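Local structure of beta-ketoacyl-[acyl-carrier-protein] synthase FabY (Pseudomonas aeruginosa, 4CW4) at residues G22-H27 with S366-V371; H28-M33 with L487-G492. The protein catalyses the condensation of acetyl-CoA with malonyl-ACP to give beta-acetoacetyl-ACP, the primer that starts fatty acid synthesis. All blocks are in the same frame, centred on the assembly; numbering follows the deposited sequence.

Contact 1: G22-H27 with S366-V371; sequences GRSSFH and SSQYVV
Ser24 and Gln368 carry this buried contact between the turn after strand 22-23 and strand 366-374, part of the beta core of a thiolase-like ketosynthase. In the conformer described here, one of two modelled for Gln368, the hydroxyl of Ser24 donates to the amide oxygen of Gln368, OG to OE1 2.6 Å. It arrives in the carbonyl plane on a lone pair, well to one side of the C=O direction, at a C=O...donor angle of 110°. Gln368 swings its CG anti to its own carbonyl carbon and bends again at chi2 (-81°), which brings the amide across to the serine although the two CA atoms stand 7.6 Å apart. A long amide suits this place because it can accept with one end and donate with the other: NE2 gives a hydrogen bond to Asp485 on helix 482-496. Both segments also lean on strand 10-19, where Ser24 pairs through its backbone with Gly17, and Ser367 and Tyr369 with Tyr18 and Gly16. The Gln368 side chain lies about 12 Å from that of His477, a predicted active-site residue, so the contact lies near the active site without reaching it. Further out, Arg23 turns away from Gln368 and forms a salt bridge with Asp586 of helix 565-590. The same guanidinium nitrogen braces the turn from within: Arg23 NH1 donates to Ser25 OG at 2.9 Å, with the hydroxyl oxygen only 9° out of the guanidinium plane.

Contact 2: H28-M33 with L487-G492; sequences HGFRRM and LISALG
Ser489 is the first residue of 487-492 to meet helix 28-33, and its backbone oxygen lies obliquely to the Phe30 ring, Ser489 O to Phe30 CD1 3.4 Å. Its hydroxyl comes to the ring edge in the ring plane, OG to Phe30 CD1 3.8 Å, while the methyl CE of Met33 rests against Ser489 CB at 4.3 Å. A small side chain fits here, where the CA atoms of Phe30 and Ser489 are 5.6 Å apart. One helical turn later, Gly492 lies under one face of the phenyl ring. Its CA makes a CH-pi contact, 3.7 Å from the Phe30 ring centroid and 9° off the normal, and its carbonyl carbon is offset toward the rim. With no side chain in the way, Gly492 takes the ring directly; Phe30 reaches it with CG anti to its backbone N (chi1 175°). This is plain packing of a short N-terminal helix across helix 482-496 of the C-terminal ketosynthase region, away from the active site; the segment axes pass 8.9 Å apart, crossing at -77°. Around them, Phe30 touches Thr493 and Tyr496 of helix 482-496, Arg31 forms a salt bridge with Glu45 of helix 40-53, and Ile488 and Leu491 pack onto strand 10-19.

In the fold
From the N terminus the chain runs along strand 10-19, turns through 22-27 and enters helix 28-33 directly, with His27 at the N-cap position. Contact 1 closes a loop of 338 residues onto strand 366-374; contact 2 closes one of 453 residues onto helix 482-496. Because the first segments and the second segments follow in the same order, the two loops cross rather than nest. Their centres are 9 Å apart and they touch directly: Arg31 NH2 probably hydrogen-bonds to Phe26 O, and His27 ND1 packs on Gly492 CA. Together they tie the N-terminal part of the chain to both the N-terminal and C-terminal ketosynthase family regions.

Contact 1: G22-H27 with S366-V371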
# COMPACT_ATOMS: atom_id res chain seq x y z
N GLY A 22 2.29 6.22 -25.33
CA GLY A 22 2.86 7.57 -25.31
C GLY A 22 2.35 8.46 -24.19
O GLY A 22 2.00 7.99 -23.10
N ARG A 23 2.35 9.76 -24.47
CA ARG A 23 1.87 10.78 -23.55
C ARG A 23 0.35 10.75 -23.49
O ARG A 23 -0.33 10.79 -24.52
CB ARG A 23 2.34 12.16 -23.99
CG ARG A 23 1.77 13.29 -23.13
CD ARG A 23 2.48 14.61 -23.33
NE ARG A 23 2.54 15.14 -24.69
CZ ARG A 23 1.74 16.07 -25.21
NH1 ARG A 23 0.71 16.55 -24.51
NH2 ARG A 23 1.96 16.52 -26.44
N SER A 24 -0.19 10.70 -22.28
CA SER A 24 -1.63 10.60 -22.12
C SER A 24 -2.37 11.91 -22.32
O SER A 24 -3.49 11.91 -22.81
CB SER A 24 -1.95 10.10 -20.72
OG SER A 24 -1.43 8.80 -20.60
N SER A 25 -1.76 13.03 -21.92
CA SER A 25 -2.49 14.29 -21.96
C SER A 25 -2.91 14.63 -23.38
O SER A 25 -2.25 14.24 -24.36
CB SER A 25 -1.67 15.42 -21.34
OG SER A 25 -0.48 15.65 -22.07
N PHE A 26 -4.02 15.34 -23.48
CA PHE A 26 -4.58 15.76 -24.76
C PHE A 26 -4.91 14.59 -25.67
O PHE A 26 -5.06 14.76 -26.88
CB PHE A 26 -3.69 16.81 -25.42
CG PHE A 26 -3.44 18.00 -24.52
CD1 PHE A 26 -2.42 17.96 -23.57
CD2 PHE A 26 -4.26 19.11 -24.55
CE1 PHE A 26 -2.22 19.01 -22.68
CE2 PHE A 26 -4.06 20.19 -23.68
CZ PHE A 26 -3.05 20.13 -22.73
N HIS A 27 -5.06 13.42 -25.07
CA HIS A 27 -5.49 12.21 -25.75
C HIS A 27 -4.48 11.68 -26.76
O HIS A 27 -4.85 10.94 -27.65
CB HIS A 27 -6.84 12.43 -26.45
CG HIS A 27 -7.88 12.99 -25.54
ND1 HIS A 27 -8.50 12.23 -24.58
CD2 HIS A 27 -8.38 14.24 -25.43
CE1 HIS A 27 -9.34 12.99 -23.91
NE2 HIS A 27 -9.30 14.21 -24.41
N SER A 366 3.45 1.92 -16.43
CA SER A 366 2.61 3.09 -16.69
C SER A 366 2.56 3.96 -15.47
O SER A 366 2.54 3.46 -14.34
CB SER A 366 1.19 2.68 -17.01
OG SER A 366 0.39 3.81 -17.35
N SER A 367 2.54 5.27 -15.68
CA SER A 367 2.17 6.20 -14.62
C SER A 367 1.16 7.16 -15.20
O SER A 367 1.38 7.73 -16.26
CB SER A 367 3.37 6.97 -14.05
OG SER A 367 2.93 7.81 -12.99
N GLN A 368 0.06 7.34 -14.48
CA GLN A 368 -1.09 8.10 -14.94
C GLN A 368 -1.68 8.86 -13.77
O GLN A 368 -1.76 8.30 -12.68
CB GLN A 368 -2.17 7.16 -15.48
CG GLN A 368 -1.78 6.26 -16.63
CD GLN A 368 -1.83 6.95 -17.96
OE1 GLN A 368 -1.50 8.13 -18.08
NE2 GLN A 368 -2.25 6.23 -18.98
N TYR A 369 -2.14 10.08 -14.02
CA TYR A 369 -2.83 10.89 -13.03
C TYR A 369 -4.05 11.59 -13.63
O TYR A 369 -4.02 12.02 -14.78
CB TYR A 369 -1.89 11.94 -12.40
CG TYR A 369 -0.88 11.26 -11.55
CD1 TYR A 369 -1.22 10.82 -10.29
CD2 TYR A 369 0.39 10.98 -12.04
CE1 TYR A 369 -0.33 10.12 -9.52
CE2 TYR A 369 1.29 10.28 -11.29
CZ TYR A 369 0.93 9.86 -10.04
OH TYR A 369 1.81 9.14 -9.25
N VAL A 370 -5.10 11.70 -12.83
CA VAL A 370 -6.19 12.61 -13.15
C VAL A 370 -6.24 13.67 -12.06
O VAL A 370 -5.88 13.41 -10.89
CB VAL A 370 -7.58 11.91 -13.26
CG1 VAL A 370 -7.60 10.94 -14.46
CG2 VAL A 370 -7.97 11.22 -11.96
N VAL A 371 -6.67 14.86 -12.44
CA VAL A 371 -6.86 15.96 -11.51
C VAL A 371 -8.36 16.16 -11.37
O VAL A 371 -9.03 16.42 -12.35
CB VAL A 371 -6.20 17.25 -11.99
CG1 VAL A 371 -6.31 18.34 -10.93
CG2 VAL A 371 -4.76 17.02 -12.37

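Contact 2: H28-M33 with L487-G492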
# COMPACT_ATOMS: atom_id res chain seq x y z
N HIS A 28 -3.20 12.03 -26.63
CA HIS A 28 -2.20 11.48 -27.56
C HIS A 28 -2.05 9.97 -27.49
O HIS A 28 -2.00 9.32 -28.52
CB HIS A 28 -0.85 12.16 -27.38
CG HIS A 28 -0.85 13.57 -27.86
ND1 HIS A 28 -0.85 13.89 -29.20
CD2 HIS A 28 -0.88 14.74 -27.19
CE1 HIS A 28 -0.88 15.20 -29.33
NE2 HIS A 28 -0.90 15.74 -28.12
N GLY A 29 -2.03 9.40 -26.28
CA GLY A 29 -1.93 7.95 -26.15
C GLY A 29 -3.13 7.25 -26.76
O GLY A 29 -2.99 6.26 -27.46
N PHE A 30 -4.31 7.79 -26.50
CA PHE A 30 -5.53 7.29 -27.10
C PHE A 30 -5.41 7.32 -28.61
O PHE A 30 -5.73 6.34 -29.29
CB PHE A 30 -6.73 8.14 -26.65
CG PHE A 30 -8.02 7.76 -27.31
CD1 PHE A 30 -8.77 6.70 -26.84
CD2 PHE A 30 -8.48 8.45 -28.40
CE1 PHE A 30 -9.96 6.36 -27.43
CE2 PHE A 30 -9.67 8.08 -29.02
CZ PHE A 30 -10.40 7.03 -28.54
N ARG A 31 -4.94 8.43 -29.14
CA ARG A 31 -4.82 8.55 -30.57
C ARG A 31 -3.87 7.50 -31.15
O ARG A 31 -4.12 6.97 -32.22
CB ARG A 31 -4.38 9.94 -30.98
CG ARG A 31 -5.48 10.97 -30.94
CD ARG A 31 -4.94 12.28 -31.46
NE ARG A 31 -4.61 13.17 -30.39
CZ ARG A 31 -4.08 14.38 -30.55
NH1 ARG A 31 -3.63 14.78 -31.73
NH2 ARG A 31 -3.92 15.17 -29.51
N ARG A 32 -2.77 7.21 -30.46
CA ARG A 32 -1.88 6.14 -30.93
C ARG A 32 -2.65 4.81 -30.99
O ARG A 32 -2.47 4.03 -31.93
CB ARG A 32 -0.66 5.99 -30.02
CG ARG A 32 0.13 4.67 -30.22
CD ARG A 32 0.76 4.60 -31.57
NE ARG A 32 1.43 3.32 -31.82
CZ ARG A 32 0.90 2.28 -32.46
NH1 ARG A 32 -0.35 2.33 -32.89
NH2 ARG A 32 1.62 1.17 -32.64
N MET A 33 -3.49 4.55 -29.99
CA MET A 33 -4.22 3.30 -29.98
C MET A 33 -5.21 3.20 -31.15
O MET A 33 -5.39 2.12 -31.69
CB MET A 33 -4.88 3.07 -28.63
CG MET A 33 -3.85 2.91 -27.53
SD MET A 33 -4.50 2.44 -25.92
CE MET A 33 -4.79 4.05 -25.18
N LEU A 487 -9.33 4.36 -17.56
CA LEU A 487 -10.04 5.63 -17.40
C LEU A 487 -9.58 6.65 -18.43
O LEU A 487 -10.38 7.29 -19.08
CB LEU A 487 -9.84 6.19 -15.97
CG LEU A 487 -10.47 7.59 -15.74
CD1 LEU A 487 -11.92 7.59 -16.13
CD2 LEU A 487 -10.31 8.07 -14.29
N ILE A 488 -8.28 6.75 -18.64
CA ILE A 488 -7.80 7.78 -19.53
C ILE A 488 -8.19 7.47 -20.97
O ILE A 488 -8.58 8.37 -21.72
CB ILE A 488 -6.31 8.03 -19.32
CG1 ILE A 488 -6.13 8.86 -18.04
CG2 ILE A 488 -5.68 8.73 -20.51
CD1 ILE A 488 -4.73 9.05 -17.63
N SER A 489 -8.13 6.20 -21.36
CA SER A 489 -8.62 5.82 -22.68
C SER A 489 -10.10 6.17 -22.84
O SER A 489 -10.51 6.69 -23.88
CB SER A 489 -8.40 4.35 -22.94
OG SER A 489 -8.96 4.03 -24.20
N ALA A 490 -10.88 5.93 -21.79
CA ALA A 490 -12.31 6.24 -21.84
C ALA A 490 -12.53 7.71 -22.19
O ALA A 490 -13.46 8.06 -22.92
CB ALA A 490 -12.98 5.92 -20.51
N LEU A 491 -11.68 8.58 -21.66
CA LEU A 491 -11.86 10.01 -21.89
C LEU A 491 -11.66 10.34 -23.35
O LEU A 491 -12.26 11.27 -23.88
CB LEU A 491 -10.87 10.80 -21.04
CG LEU A 491 -10.94 10.57 -19.52
CD1 LEU A 491 -10.02 11.53 -18.80
CD2 LEU A 491 -12.40 10.69 -19.02
N GLY A 492 -10.80 9.57 -24.00
CA GLY A 492 -10.57 9.71 -25.42
C GLY A 492 -11.78 9.33 -26.24
O GLY A 492 -12.10 9.97 -27.25